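Local coordinates for protein S-adenosylmethionine dependent methyltransferase (PDB 3BKW) that probably catalyses the transfer of a methyl group from S-adenosylmethionine to an acceptor that is not specified, at residues 45-50 and 107-113; 68-74 and 90-96; 127-131 and 200-206; 51-55 and 78-82. All coordinates share one frame; numbering follows the deposited sequence. Where two conformers were deposited one is given.

Contacts 1 and 2 join neighbouring strands of one sheet and meet where strand 68-73 bonds strand 46-50. Contact 1 lies in the buried middle, where backbone bonds and apolar side chains dominate, with a salt bridge at its first end. Contact 2, partly buried, is the sheet's edge, so Thr92, Glu94 and Arg95 can be polar. Contact 4, also partly buried, continues from both: its glycine-rich loop leaves strand 46-50 and meets helix 76-84, which links the two strands of contact 2, without any hydrogen bond across. Contact 3, partly buried, sets helix 123-133 against the end of helix 194-203 and the turn that follows; Val130 links it to contact 1 through Leu50 and Ala111.

Contact 1. Residues 45-50 and 107-113; sequences LRIVDL and SFDLAYS. With EDO (1,2-ethanediol), chain F.
The ring of Phe108 lies flat against Val48, whose CB stands 3.8 Å from the ring centroid and only 12° off its normal, a CH-pi contact. Val48 also serves its other neighbour: with chi1 at 58°, CG1 sits between the backbone N and the carbonyl carbon and meets Ala111 CB at 3.8 Å. A branched residue opposite a small one suits this buried face. Strands 46-50 and 110-113 run parallel in the middle of the Rossmann-like methyltransferase sheet, at the switch point where the chain, having built the strands on one side of strand 46-50, returns to add the first on the other. Val48 N, Tyr112 N and Leu50 N make the regular backbone bonds. Before them the pattern is irregular: Arg46 O takes both Asp109 N, at 2.8 Å, and Leu110 N. Here Asp109 is held three times by Arg46. The backbone Arg46 N reaches the anti lone pair of OD2 at 2.9 Å, while NE approaches OD2 at 3.2 Å and NH2 approaches OD1 at 3.1 Å. These two side-chain bonds come from above the carboxylate, whose plane is turned 52° from the guanidinium. Arg46 NH2 also bonds Ser135 OG, and a bound ethanediol gives its O1 to Asp109 OD1 at 2.6 Å. At the far end, Ser113 OG donates to Leu50 O at 2.7 Å.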
loop_
_atom_site.group_PDB
_atom_site.type_symbol
_atom_site.label_atom_id
_atom_site.label_comp_id
_atom_site.label_asym_id
_atom_site.label_seq_id
_atom_site.Cartn_x
_atom_site.Cartn_y
_atom_site.Cartn_z
ATOM N N LEU A 45 -24.515 -6.025 -13.687
ATOM C CA LEU A 45 -23.491 -6.948 -13.199
ATOM C C LEU A 45 -24.038 -8.037 -12.299
ATOM O O LEU A 45 -25.068 -7.875 -11.651
ATOM C CB LEU A 45 -22.376 -6.216 -12.425
ATOM C CG LEU A 45 -21.562 -5.128 -13.129
ATOM C CD1 LEU A 45 -20.354 -4.778 -12.237
ATOM C CD2 LEU A 45 -21.110 -5.557 -14.530
ATOM N N ARG A 46 -23.298 -9.141 -12.280
ATOM C CA ARG A 46 -23.511 -10.256 -11.374
ATOM C C ARG A 46 -22.535 -9.956 -10.237
ATOM O O ARG A 46 -21.332 -9.792 -10.481
ATOM C CB ARG A 46 -23.166 -11.561 -12.039
ATOM C CG ARG A 46 -24.014 -11.841 -13.294
ATOM C CD ARG A 46 -23.421 -12.991 -14.057
ATOM N NE ARG A 46 -22.104 -12.619 -14.576
ATOM C CZ ARG A 46 -21.180 -13.474 -15.012
ATOM N NH1 ARG A 46 -21.392 -14.788 -15.065
ATOM N NH2 ARG A 46 -20.020 -12.996 -15.424
ATOM N N ILE A 47 -23.058 -9.869 -9.013
ATOM C CA ILE A 47 -22.282 -9.437 -7.852
ATOM C C ILE A 47 -22.388 -10.401 -6.688
ATOM O O ILE A 47 -23.468 -10.941 -6.424
ATOM C CB ILE A 47 -22.783 -8.044 -7.375
ATOM C CG1 ILE A 47 -22.779 -7.025 -8.526
ATOM C CG2 ILE A 47 -21.938 -7.524 -6.181
ATOM C CD1 ILE A 47 -23.332 -5.634 -8.175
ATOM N N VAL A 48 -21.262 -10.621 -5.992
ATOM C CA VAL A 48 -21.262 -11.388 -4.753
ATOM C C VAL A 48 -20.791 -10.455 -3.628
ATOM O O VAL A 48 -19.794 -9.752 -3.797
ATOM C CB VAL A 48 -20.451 -12.707 -4.824
ATOM C CG1 VAL A 48 -18.979 -12.475 -5.194
ATOM C CG2 VAL A 48 -20.579 -13.487 -3.509
ATOM N N ASP A 49 -21.516 -10.470 -2.501
ATOM C CA ASP A 49 -21.214 -9.680 -1.325
ATOM C C ASP A 49 -20.751 -10.633 -0.249
ATOM O O ASP A 49 -21.543 -11.429 0.245
ATOM C CB ASP A 49 -22.464 -8.904 -0.883
ATOM C CG ASP A 49 -22.217 -8.001 0.300
ATOM O OD1 ASP A 49 -21.135 -8.066 0.900
ATOM O OD2 ASP A 49 -23.099 -7.187 0.608
ATOM N N LEU A 50 -19.459 -10.574 0.087
ATOM C CA LEU A 50 -18.858 -11.470 1.069
ATOM C C LEU A 50 -18.931 -10.845 2.454
ATOM O O LEU A 50 -18.211 -9.880 2.740
ATOM C CB LEU A 50 -17.403 -11.797 0.686
ATOM C CG LEU A 50 -17.116 -12.342 -0.711
ATOM C CD1 LEU A 50 -15.623 -12.444 -0.990
ATOM C CD2 LEU A 50 -17.778 -13.676 -0.902
ATOM N N SER A 107 -18.608 -16.802 -12.570
ATOM C CA SER A 107 -20.016 -16.491 -12.251
ATOM C C SER A 107 -20.340 -15.080 -11.783
ATOM O O SER A 107 -21.537 -14.743 -11.620
ATOM C CB SER A 107 -20.500 -17.498 -11.214
ATOM O OG SER A 107 -20.563 -18.779 -11.814
ATOM N N PHE A 108 -19.312 -14.257 -11.562
ATOM C CA PHE A 108 -19.509 -12.884 -11.084
ATOM C C PHE A 108 -18.637 -11.890 -11.806
ATOM O O PHE A 108 -17.552 -12.216 -12.252
ATOM C CB PHE A 108 -19.272 -12.812 -9.568
ATOM C CG PHE A 108 -20.181 -13.694 -8.805
ATOM C CD1 PHE A 108 -21.471 -13.274 -8.507
ATOM C CD2 PHE A 108 -19.786 -14.981 -8.441
ATOM C CE1 PHE A 108 -22.345 -14.111 -7.829
ATOM C CE2 PHE A 108 -20.649 -15.811 -7.753
ATOM C CZ PHE A 108 -21.939 -15.374 -7.451
ATOM N N ASP A 109 -19.142 -10.674 -11.936
ATOM C CA ASP A 109 -18.404 -9.562 -12.526
ATOM C C ASP A 109 -17.749 -8.718 -11.437
ATOM O O ASP A 109 -16.787 -8.001 -11.713
ATOM C CB ASP A 109 -19.358 -8.681 -13.326
ATOM C CG ASP A 109 -20.062 -9.445 -14.396
ATOM O OD1 ASP A 109 -19.356 -9.938 -15.299
ATOM O OD2 ASP A 109 -21.304 -9.572 -14.320
ATOM N N LEU A 110 -18.312 -8.755 -10.219
ATOM C CA LEU A 110 -17.820 -7.979 -9.092
ATOM C C LEU A 110 -17.965 -8.759 -7.808
ATOM O O LEU A 110 -19.013 -9.334 -7.563
ATOM C CB LEU A 110 -18.645 -6.677 -8.957
ATOM C CG LEU A 110 -18.437 -5.763 -7.734
ATOM C CD1 LEU A 110 -16.989 -5.268 -7.666
ATOM C CD2 LEU A 110 -19.440 -4.623 -7.726
ATOM N N ALA A 111 -16.902 -8.773 -7.009
ATOM C CA ALA A 111 -16.932 -9.281 -5.652
ATOM C C ALA A 111 -16.719 -8.072 -4.732
ATOM O O ALA A 111 -15.814 -7.262 -4.953
ATOM C CB ALA A 111 -15.879 -10.353 -5.421
ATOM N N TYR A 112 -17.601 -7.919 -3.757
ATOM C CA TYR A 112 -17.556 -6.841 -2.771
ATOM C C TYR A 112 -17.493 -7.406 -1.371
ATOM O O TYR A 112 -18.109 -8.414 -1.095
ATOM C CB TYR A 112 -18.807 -5.993 -2.901
ATOM C CG TYR A 112 -18.989 -4.898 -1.860
ATOM C CD1 TYR A 112 -18.433 -3.623 -2.059
ATOM C CD2 TYR A 112 -19.696 -5.128 -0.666
ATOM C CE1 TYR A 112 -18.612 -2.597 -1.103
ATOM C CE2 TYR A 112 -19.879 -4.110 0.293
ATOM C CZ TYR A 112 -19.341 -2.853 0.064
ATOM O OH TYR A 112 -19.557 -1.866 1.029
ATOM N N SER A 113 -16.765 -6.734 -0.483
ATOM C CA SER A 113 -16.740 -7.115 0.921
ATOM C C SER A 113 -16.425 -5.942 1.830
ATOM O O SER A 113 -15.390 -5.309 1.680
ATOM C CB SER A 113 -15.723 -8.216 1.150
ATOM O OG SER A 113 -15.783 -8.669 2.499
HETATM C C1 EDO F . -16.280 -8.653 -15.800
HETATM O O1 EDO F . -17.129 -9.537 -16.515
HETATM C C2 EDO F . -16.380 -7.263 -16.416
HETATM O O2 EDO F . -17.629 -6.635 -16.050
#

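Contact 2. Residues 68-74 and 90-96; sequences YVLGLDL and GITYERA
This is a parallel strand pairing at the edge of the main sheet, the two strands of a beta-alpha-beta unit whose helix is 76-84. Backbone bonds pass back and forth between them, from Val69 N to Gly90 O (2.9 Å) as far as Ala96 N to Asp73 O; that from Asp73 N to Glu94 O is weak. Gly71 has to be small, because a beta carbon there would run into Tyr93 CD1. On the other face Tyr68 has CG anti to its backbone N (chi1 172°), which swings the ring toward strand 91-95, and Thr92 OG1 meets its edge 3.5 Å from CE1. Replacing Tyr68 by an alanine is likely to strip Thr92 of this aromatic neighbour. Farther along, Leu72 CD2 packs alongside Glu94 CB at 3.8 Å. Just past strand 68-73, Leu74 CD1 lies over a face of the guanidinium of Arg95, the last residue of strand 91-95, 3.2 Å from NH2. Asp73, bonded to Gly53 N, probably corresponds to the acidic residue that in related methyltransferases commonly binds the cofactor ribose. Val69 and Tyr93 face helix 56-63, Tyr93 also reaches helix 76-84, and Leu70 backs onto Phe108 of strand 108-114.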
loop_
_atom_site.group_PDB
_atom_site.type_symbol
_atom_site.label_atom_id
_atom_site.label_comp_id
_atom_site.label_asym_id
_atom_site.label_seq_id
_atom_site.Cartn_x
_atom_site.Cartn_y
_atom_site.Cartn_z
ATOM N N TYR A 68 -27.854 -9.507 -10.836
ATOM C CA TYR A 68 -27.938 -10.550 -9.831
ATOM C C TYR A 68 -26.979 -10.255 -8.684
ATOM O O TYR A 68 -25.845 -9.865 -8.928
ATOM C CB TYR A 68 -27.592 -11.898 -10.468
ATOM C CG TYR A 68 -27.450 -13.045 -9.484
ATOM C CD1 TYR A 68 -28.537 -13.448 -8.707
ATOM C CD2 TYR A 68 -26.233 -13.734 -9.333
ATOM C CE1 TYR A 68 -28.425 -14.508 -7.786
ATOM C CE2 TYR A 68 -26.110 -14.809 -8.411
ATOM C CZ TYR A 68 -27.216 -15.178 -7.648
ATOM O OH TYR A 68 -27.136 -16.217 -6.747
ATOM N N VAL A 69 -27.461 -10.431 -7.452
ATOM C CA VAL A 69 -26.653 -10.232 -6.241
ATOM C C VAL A 69 -26.773 -11.469 -5.346
ATOM O O VAL A 69 -27.880 -11.906 -5.044
ATOM C CB VAL A 69 -27.063 -8.971 -5.430
ATOM C CG1 VAL A 69 -26.095 -8.771 -4.252
ATOM C CG2 VAL A 69 -27.039 -7.733 -6.322
ATOM N N LEU A 70 -25.625 -12.045 -4.972
ATOM C CA LEU A 70 -25.541 -13.162 -4.023
ATOM C C LEU A 70 -24.912 -12.574 -2.759
ATOM O O LEU A 70 -23.756 -12.136 -2.792
ATOM C CB LEU A 70 -24.684 -14.301 -4.563
ATOM C CG LEU A 70 -24.411 -15.472 -3.593
ATOM C CD1 LEU A 70 -25.718 -16.161 -3.124
ATOM C CD2 LEU A 70 -23.467 -16.469 -4.242
ATOM N N GLY A 71 -25.679 -12.543 -1.678
ATOM C CA GLY A 71 -25.211 -12.057 -0.382
ATOM C C GLY A 71 -24.892 -13.246 0.497
ATOM O O GLY A 71 -25.752 -14.097 0.709
ATOM N N LEU A 72 -23.659 -13.303 1.003
ATOM C CA LEU A 72 -23.200 -14.393 1.859
ATOM C C LEU A 72 -22.829 -13.911 3.257
ATOM O O LEU A 72 -22.121 -12.922 3.399
ATOM C CB LEU A 72 -21.989 -15.059 1.235
ATOM C CG LEU A 72 -22.156 -15.616 -0.176
ATOM C CD1 LEU A 72 -20.840 -16.316 -0.612
ATOM C CD2 LEU A 72 -23.335 -16.565 -0.270
ATOM N N ASP A 73 -23.279 -14.649 4.276
ATOM C CA ASP A 73 -22.965 -14.337 5.671
ATOM C C ASP A 73 -23.061 -15.640 6.484
ATOM O O ASP A 73 -23.716 -16.584 6.066
ATOM C CB ASP A 73 -23.926 -13.260 6.206
ATOM C CG ASP A 73 -23.367 -12.513 7.401
ATOM O OD1 ASP A 73 -22.752 -11.437 7.194
ATOM O OD2 ASP A 73 -23.508 -13.019 8.537
ATOM N N LEU A 74 -22.378 -15.682 7.617
ATOM C CA LEU A 74 -22.394 -16.864 8.489
ATOM C C LEU A 74 -23.683 -16.956 9.306
ATOM O O LEU A 74 -24.114 -18.053 9.611
ATOM C CB LEU A 74 -21.179 -16.851 9.425
ATOM C CG LEU A 74 -20.894 -18.121 10.252
ATOM C CD1 LEU A 74 -20.630 -19.357 9.384
ATOM C CD2 LEU A 74 -19.693 -17.853 11.143
ATOM N N GLY A 90 -33.880 -10.906 -7.750
ATOM C CA GLY A 90 -32.565 -10.358 -8.055
ATOM C C GLY A 90 -31.507 -10.472 -6.983
ATOM O O GLY A 90 -30.328 -10.303 -7.309
ATOM N N ILE A 91 -31.909 -10.723 -5.722
ATOM C CA ILE A 91 -30.979 -10.904 -4.609
ATOM C C ILE A 91 -31.228 -12.254 -3.939
ATOM O O ILE A 91 -32.344 -12.526 -3.493
ATOM C CB ILE A 91 -31.097 -9.809 -3.517
ATOM C CG1 ILE A 91 -31.016 -8.407 -4.126
ATOM C CG2 ILE A 91 -29.988 -10.026 -2.466
ATOM C CD1 ILE A 91 -31.092 -7.288 -3.087
ATOM N N THR A 92 -30.187 -13.083 -3.885
ATOM C CA THR A 92 -30.203 -14.381 -3.207
ATOM C C THR A 92 -29.288 -14.273 -2.000
ATOM O O THR A 92 -28.182 -13.744 -2.124
ATOM C CB THR A 92 -29.693 -15.498 -4.124
ATOM O OG1 THR A 92 -30.592 -15.637 -5.229
ATOM C CG2 THR A 92 -29.580 -16.850 -3.378
ATOM N N TYR A 93 -29.757 -14.757 -0.842
ATOM C CA TYR A 93 -28.951 -14.793 0.387
ATOM C C TYR A 93 -28.693 -16.241 0.739
ATOM O O TYR A 93 -29.610 -17.052 0.696
ATOM C CB TYR A 93 -29.649 -14.096 1.541
ATOM C CG TYR A 93 -29.746 -12.603 1.358
ATOM C CD1 TYR A 93 -28.647 -11.776 1.618
ATOM C CD2 TYR A 93 -30.920 -12.011 0.901
ATOM C CE1 TYR A 93 -28.735 -10.382 1.442
ATOM C CE2 TYR A 93 -31.012 -10.626 0.716
ATOM C CZ TYR A 93 -29.915 -9.818 0.994
ATOM O OH TYR A 93 -30.007 -8.448 0.827
ATOM N N GLU A 94 -27.437 -16.566 1.034
ATOM C CA GLU A 94 -27.063 -17.934 1.420
ATOM C C GLU A 94 -26.085 -17.894 2.563
ATOM O O GLU A 94 -25.236 -17.003 2.631
ATOM C CB GLU A 94 -26.429 -18.691 0.256
ATOM C CG GLU A 94 -27.350 -18.946 -0.930
ATOM C CD GLU A 94 -26.696 -19.782 -2.033
ATOM O OE1 GLU A 94 -25.485 -20.067 -1.951
ATOM O OE2 GLU A 94 -27.398 -20.148 -3.003
ATOM N N ARG A 95 -26.194 -18.872 3.458
ATOM C CA ARG A 95 -25.294 -18.966 4.600
ATOM C C ARG A 95 -23.950 -19.502 4.087
ATOM O O ARG A 95 -23.923 -20.411 3.253
ATOM C CB ARG A 95 -25.877 -19.864 5.694
ATOM C CG ARG A 95 -25.147 -19.743 7.016
ATOM C CD ARG A 95 -25.638 -20.754 8.026
ATOM N NE ARG A 95 -24.713 -20.888 9.151
ATOM C CZ ARG A 95 -23.545 -21.548 9.128
ATOM N NH1 ARG A 95 -23.080 -22.133 8.010
ATOM N NH2 ARG A 95 -22.805 -21.605 10.240
ATOM N N ALA A 96 -22.854 -18.886 4.529
ATOM C CA ALA A 96 -21.509 -19.306 4.130
ATOM C C ALA A 96 -20.469 -18.930 5.167
ATOM O O ALA A 96 -20.623 -17.933 5.869
ATOM C CB ALA A 96 -21.130 -18.713 2.789
HETATM O O HOH W 1 -23.745 -19.306 12.559
#

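Contact 3. Residues 127-131 and 200-206; sequences FRTVH and ALIRSGF. With EDO (1,2-ethanediol), chain E.
A Schellman motif ends helix 194-203, and its turn packs against helix 123-133. Phe206 N bonds back to Leu201 O and Gly205 N to Ile202 O; the positive phi of Gly205 (109°) favours glycine, and a beta carbon there would also collide with His131 NE2. Ser204 O sits 3.4 Å above the plane of the His131 imidazole, toward the rim of one face. With CG anti to the backbone N (chi1 -178°), the same ring turns its edge to the face of Phe206, the planes at 90°, in a T-shaped pair. A water bridges NE2 and Gly205 O. One turn earlier in each helix, Phe127 offers a broad apolar face to Leu201, whose CD2 sits 3.6 Å over the ring centre, while Ala200 CB meets the ring edge at CE2 (3.7 Å). Ser204 OG lies near the ring plane at the other end, 3.5 Å from Phe127 CB, but its polar need is met by Ala200 O at 2.8 Å, from the opposite side of the carbonyl plane to Ser204 N. A second water links Ser204 OG to Arg128 NH1, which also holds a bound ethanediol. Phe127 and Leu201 continue inward to Phe140 and Phe142 of strand 138-145, as helices layered on a Rossmann-like methyltransferase sheet do.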
loop_
_atom_site.group_PDB
_atom_site.type_symbol
_atom_site.label_atom_id
_atom_site.label_comp_id
_atom_site.label_asym_id
_atom_site.label_seq_id
_atom_site.Cartn_x
_atom_site.Cartn_y
_atom_site.Cartn_z
ATOM N N PHE A 127 -8.759 -15.135 -1.586
ATOM C CA PHE A 127 -8.440 -14.390 -2.807
ATOM C C PHE A 127 -8.431 -15.293 -4.045
ATOM O O PHE A 127 -8.956 -14.921 -5.094
ATOM C CB PHE A 127 -7.063 -13.699 -2.714
ATOM C CG PHE A 127 -6.951 -12.573 -1.710
ATOM C CD1 PHE A 127 -8.060 -11.885 -1.216
ATOM C CD2 PHE A 127 -5.684 -12.114 -1.348
ATOM C CE1 PHE A 127 -7.911 -10.815 -0.334
ATOM C CE2 PHE A 127 -5.520 -11.049 -0.466
ATOM C CZ PHE A 127 -6.628 -10.386 0.028
ATOM N N ARG A 128 -7.831 -16.476 -3.932
ATOM C CA ARG A 128 -7.811 -17.424 -5.061
ATOM C C ARG A 128 -9.215 -17.877 -5.443
ATOM O O ARG A 128 -9.525 -18.009 -6.630
ATOM C CB ARG A 128 -6.911 -18.617 -4.786
ATOM C CG ARG A 128 -5.456 -18.212 -4.618
ATOM C CD ARG A 128 -4.564 -19.417 -4.409
ATOM N NE ARG A 128 -4.816 -20.238 -3.199
ATOM C CZ ARG A 128 -4.183 -20.134 -2.024
ATOM N NH1 ARG A 128 -3.264 -19.210 -1.809
ATOM N NH2 ARG A 128 -4.491 -20.978 -1.031
ATOM N N THR A 129 -10.061 -18.074 -4.438
ATOM C CA THR A 129 -11.457 -18.462 -4.645
ATOM C C THR A 129 -12.228 -17.358 -5.356
ATOM O O THR A 129 -12.962 -17.625 -6.323
ATOM C CB THR A 129 -12.100 -18.855 -3.306
ATOM O OG1 THR A 129 -11.440 -20.036 -2.834
ATOM C CG2 THR A 129 -13.584 -19.155 -3.439
ATOM N N VAL A 130 -12.042 -16.123 -4.900
ATOM C CA VAL A 130 -12.677 -14.970 -5.544
ATOM C C VAL A 130 -12.160 -14.815 -6.977
ATOM O O VAL A 130 -12.953 -14.593 -7.895
ATOM C CB VAL A 130 -12.531 -13.688 -4.691
ATOM C CG1 VAL A 130 -13.031 -12.435 -5.464
ATOM C CG2 VAL A 130 -13.294 -13.832 -3.369
ATOM N N HIS A 131 -10.851 -14.976 -7.179
ATOM C CA HIS A 131 -10.275 -14.848 -8.523
ATOM C C HIS A 131 -10.950 -15.802 -9.520
ATOM O O HIS A 131 -11.380 -15.365 -10.587
ATOM C CB HIS A 131 -8.753 -15.044 -8.497
ATOM C CG HIS A 131 -8.097 -14.867 -9.828
ATOM N ND1 HIS A 131 -7.964 -15.897 -10.735
ATOM C CD2 HIS A 131 -7.509 -13.790 -10.394
ATOM C CE1 HIS A 131 -7.331 -15.457 -11.807
ATOM N NE2 HIS A 131 -7.047 -14.181 -11.628
ATOM N N ALA A 200 -0.364 -10.732 -1.731
ATOM C CA ALA A 200 -1.255 -11.898 -1.767
ATOM C C ALA A 200 -2.275 -11.793 -2.907
ATOM O O ALA A 200 -2.532 -12.778 -3.605
ATOM C CB ALA A 200 -1.940 -12.084 -0.434
ATOM N N LEU A 201 -2.821 -10.596 -3.127
ATOM C CA LEU A 201 -3.694 -10.368 -4.285
ATOM C C LEU A 201 -2.968 -10.619 -5.597
ATOM O O LEU A 201 -3.479 -11.302 -6.470
ATOM C CB LEU A 201 -4.248 -8.946 -4.280
ATOM C CG LEU A 201 -5.349 -8.632 -3.261
ATOM C CD1 LEU A 201 -5.570 -7.114 -3.138
ATOM C CD2 LEU A 201 -6.632 -9.324 -3.680
ATOM N N ILE A 202 -1.760 -10.077 -5.704
ATOM C CA ILE A 202 -0.951 -10.206 -6.932
ATOM C C ILE A 202 -0.605 -11.681 -7.204
ATOM O O ILE A 202 -0.821 -12.177 -8.315
ATOM C CB ILE A 202 0.324 -9.311 -6.840
ATOM C CG1 ILE A 202 -0.053 -7.827 -6.858
ATOM C CG2 ILE A 202 1.303 -9.578 -8.018
ATOM C CD1 ILE A 202 1.092 -6.922 -6.400
ATOM N N ARG A 203 -0.131 -12.388 -6.173
ATOM C CA ARG A 203 0.208 -13.824 -6.285
ATOM C C ARG A 203 -1.027 -14.674 -6.662
ATOM O O ARG A 203 -0.905 -15.693 -7.351
ATOM C CB ARG A 203 0.813 -14.316 -4.960
ATOM C CG ARG A 203 1.471 -15.666 -4.960
ATOM C CD ARG A 203 2.098 -15.991 -3.589
ATOM N NE ARG A 203 3.055 -14.956 -3.151
ATOM C CZ ARG A 203 2.873 -13.999 -2.220
ATOM N NH1 ARG A 203 1.756 -13.893 -1.476
ATOM N NH2 ARG A 203 3.875 -13.134 -1.996
ATOM N N SER A 204 -2.198 -14.233 -6.206
ATOM C CA SER A 204 -3.487 -14.872 -6.500
ATOM C C SER A 204 -4.027 -14.601 -7.921
ATOM O O SER A 204 -5.038 -15.192 -8.303
ATOM C CB SER A 204 -4.524 -14.487 -5.428
ATOM O OG SER A 204 -4.124 -14.965 -4.148
ATOM N N GLY A 205 -3.385 -13.718 -8.686
ATOM C CA GLY A 205 -3.762 -13.411 -10.073
ATOM C C GLY A 205 -4.386 -12.057 -10.354
ATOM O O GLY A 205 -4.714 -11.769 -11.512
ATOM N N PHE A 206 -4.498 -11.210 -9.331
ATOM C CA PHE A 206 -5.115 -9.890 -9.462
ATOM C C PHE A 206 -4.092 -8.826 -9.818
ATOM O O PHE A 206 -2.916 -8.929 -9.457
ATOM C CB PHE A 206 -5.798 -9.449 -8.148
ATOM C CG PHE A 206 -7.048 -10.210 -7.808
ATOM C CD1 PHE A 206 -8.268 -9.846 -8.378
ATOM C CD2 PHE A 206 -7.023 -11.256 -6.889
ATOM C CE1 PHE A 206 -9.449 -10.521 -8.057
ATOM C CE2 PHE A 206 -8.214 -11.931 -6.531
ATOM C CZ PHE A 206 -9.429 -11.564 -7.132
HETATM C C1 EDO E . -1.799 -20.007 1.999
HETATM O O1 EDO E . -3.011 -19.672 1.321
HETATM C C2 EDO E . -0.813 -20.636 1.018
HETATM O O2 EDO E . -0.553 -19.792 -0.121
HETATM O O HOH W 2 -2.226 -16.911 -3.585
HETATM O O HOH W 3 -6.176 -12.605 -13.912
#

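Contact 4. Residues 51-55 and 78-82; sequences GCGFG and MLARA
Phe54 O is met by two groups: Arg59 NH1 hydrogen-bonds to it, and Ala82 brings its CA within 3.5 Å in a CA-H...O contact. The carbonyl belongs to the glycine-rich loop 51-55 after the first strand, the motif that in class I methyltransferases passes along the S-adenosylmethionine site, as it probably does here. Cys52 to Gly55 form a type II' turn, in which Gly53 takes a positive phi (55°) that suits glycine. The Arg81 guanidinium lies nearly flat on the Phe54 ring, centres 4.3 Å apart and planes 21° from parallel, in an off-centre cation-pi stack with NH2 3.2 Å from CE1. Arg59 makes another cation-pi contact with this ring. A serine in place of Phe54 would probably deprive Arg81 of the surface it rests on and set its guanidinium free to turn. Farther in, the compact thiol of Cys52 fits against the leucine branch, SG touching Leu79 CD2 at 3.6 Å.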
loop_
_atom_site.group_PDB
_atom_site.type_symbol
_atom_site.label_atom_id
_atom_site.label_comp_id
_atom_site.label_asym_id
_atom_site.label_seq_id
_atom_site.Cartn_x
_atom_site.Cartn_y
_atom_site.Cartn_z
ATOM N N GLY A 51 -19.811 -11.387 3.297
ATOM C CA GLY A 51 -20.056 -10.881 4.666
ATOM C C GLY A 51 -21.080 -9.770 4.533
ATOM O O GLY A 51 -20.865 -8.639 4.974
ATOM N N CYS A 52 -22.225 -10.125 3.959
ATOM C CA CYS A 52 -23.262 -9.150 3.615
ATOM C C CYS A 52 -24.067 -8.557 4.779
ATOM O O CYS A 52 -24.755 -7.538 4.594
ATOM C CB CYS A 52 -24.238 -9.767 2.604
ATOM S SG CYS A 52 -25.239 -11.109 3.227
ATOM N N GLY A 53 -24.023 -9.208 5.940
ATOM C CA GLY A 53 -24.774 -8.770 7.103
ATOM C C GLY A 53 -26.247 -8.630 6.780
ATOM O O GLY A 53 -26.852 -9.522 6.172
ATOM N N PHE A 54 -26.820 -7.485 7.154
ATOM C CA PHE A 54 -28.230 -7.167 6.909
ATOM C C PHE A 54 -28.549 -6.911 5.423
ATOM O O PHE A 54 -29.705 -6.725 5.090
ATOM C CB PHE A 54 -28.631 -5.967 7.795
ATOM C CG PHE A 54 -30.099 -5.582 7.730
ATOM C CD1 PHE A 54 -31.114 -6.521 7.920
ATOM C CD2 PHE A 54 -30.460 -4.253 7.532
ATOM C CE1 PHE A 54 -32.478 -6.126 7.865
ATOM C CE2 PHE A 54 -31.811 -3.848 7.483
ATOM C CZ PHE A 54 -32.817 -4.787 7.650
ATOM N N GLY A 55 -27.538 -6.899 4.549
ATOM C CA GLY A 55 -27.737 -6.745 3.110
ATOM C C GLY A 55 -27.821 -5.331 2.583
ATOM O O GLY A 55 -28.355 -5.122 1.498
HETATM N N MSE A 78 -29.368 -13.254 10.605
HETATM C CA MSE A 78 -29.113 -11.982 9.944
HETATM C C MSE A 78 -29.559 -12.046 8.481
HETATM O O MSE A 78 -30.116 -11.073 7.955
HETATM C CB MSE A 78 -27.654 -11.547 10.078
HETATM C CG MSE A 78 -27.405 -10.176 9.509
HETATM SE SE MSE A 78 -28.587 -8.799 10.220
HETATM C CE MSE A 78 -27.631 -8.546 11.891
ATOM N N LEU A 79 -29.353 -13.199 7.837
ATOM C CA LEU A 79 -29.812 -13.426 6.457
ATOM C C LEU A 79 -31.343 -13.418 6.379
ATOM O O LEU A 79 -31.902 -12.964 5.380
ATOM C CB LEU A 79 -29.258 -14.739 5.887
ATOM C CG LEU A 79 -27.741 -14.833 5.681
ATOM C CD1 LEU A 79 -27.363 -16.212 5.190
ATOM C CD2 LEU A 79 -27.225 -13.776 4.723
ATOM N N ALA A 80 -32.015 -13.913 7.426
ATOM C CA ALA A 80 -33.487 -13.897 7.496
ATOM C C ALA A 80 -34.031 -12.464 7.483
ATOM O O ALA A 80 -35.022 -12.190 6.786
ATOM C CB ALA A 80 -34.004 -14.670 8.740
ATOM N N ARG A 81 -33.371 -11.571 8.229
ATOM C CA ARG A 81 -33.732 -10.138 8.265
ATOM C C ARG A 81 -33.454 -9.476 6.906
ATOM O O ARG A 81 -34.255 -8.673 6.429
ATOM C CB ARG A 81 -33.008 -9.378 9.399
ATOM C CG ARG A 81 -33.223 -9.995 10.792
ATOM C CD ARG A 81 -33.145 -9.021 11.968
ATOM N NE ARG A 81 -31.903 -8.244 12.060
ATOM C CZ ARG A 81 -31.705 -6.987 11.632
ATOM N NH1 ARG A 81 -30.504 -6.423 11.809
ATOM N NH2 ARG A 81 -32.668 -6.266 11.037
ATOM N N ALA A 82 -32.326 -9.833 6.288
ATOM C CA ALA A 82 -31.964 -9.340 4.949
ATOM C C ALA A 82 -33.018 -9.716 3.904
ATOM O O ALA A 82 -33.447 -8.858 3.137
ATOM C CB ALA A 82 -30.591 -9.869 4.521
#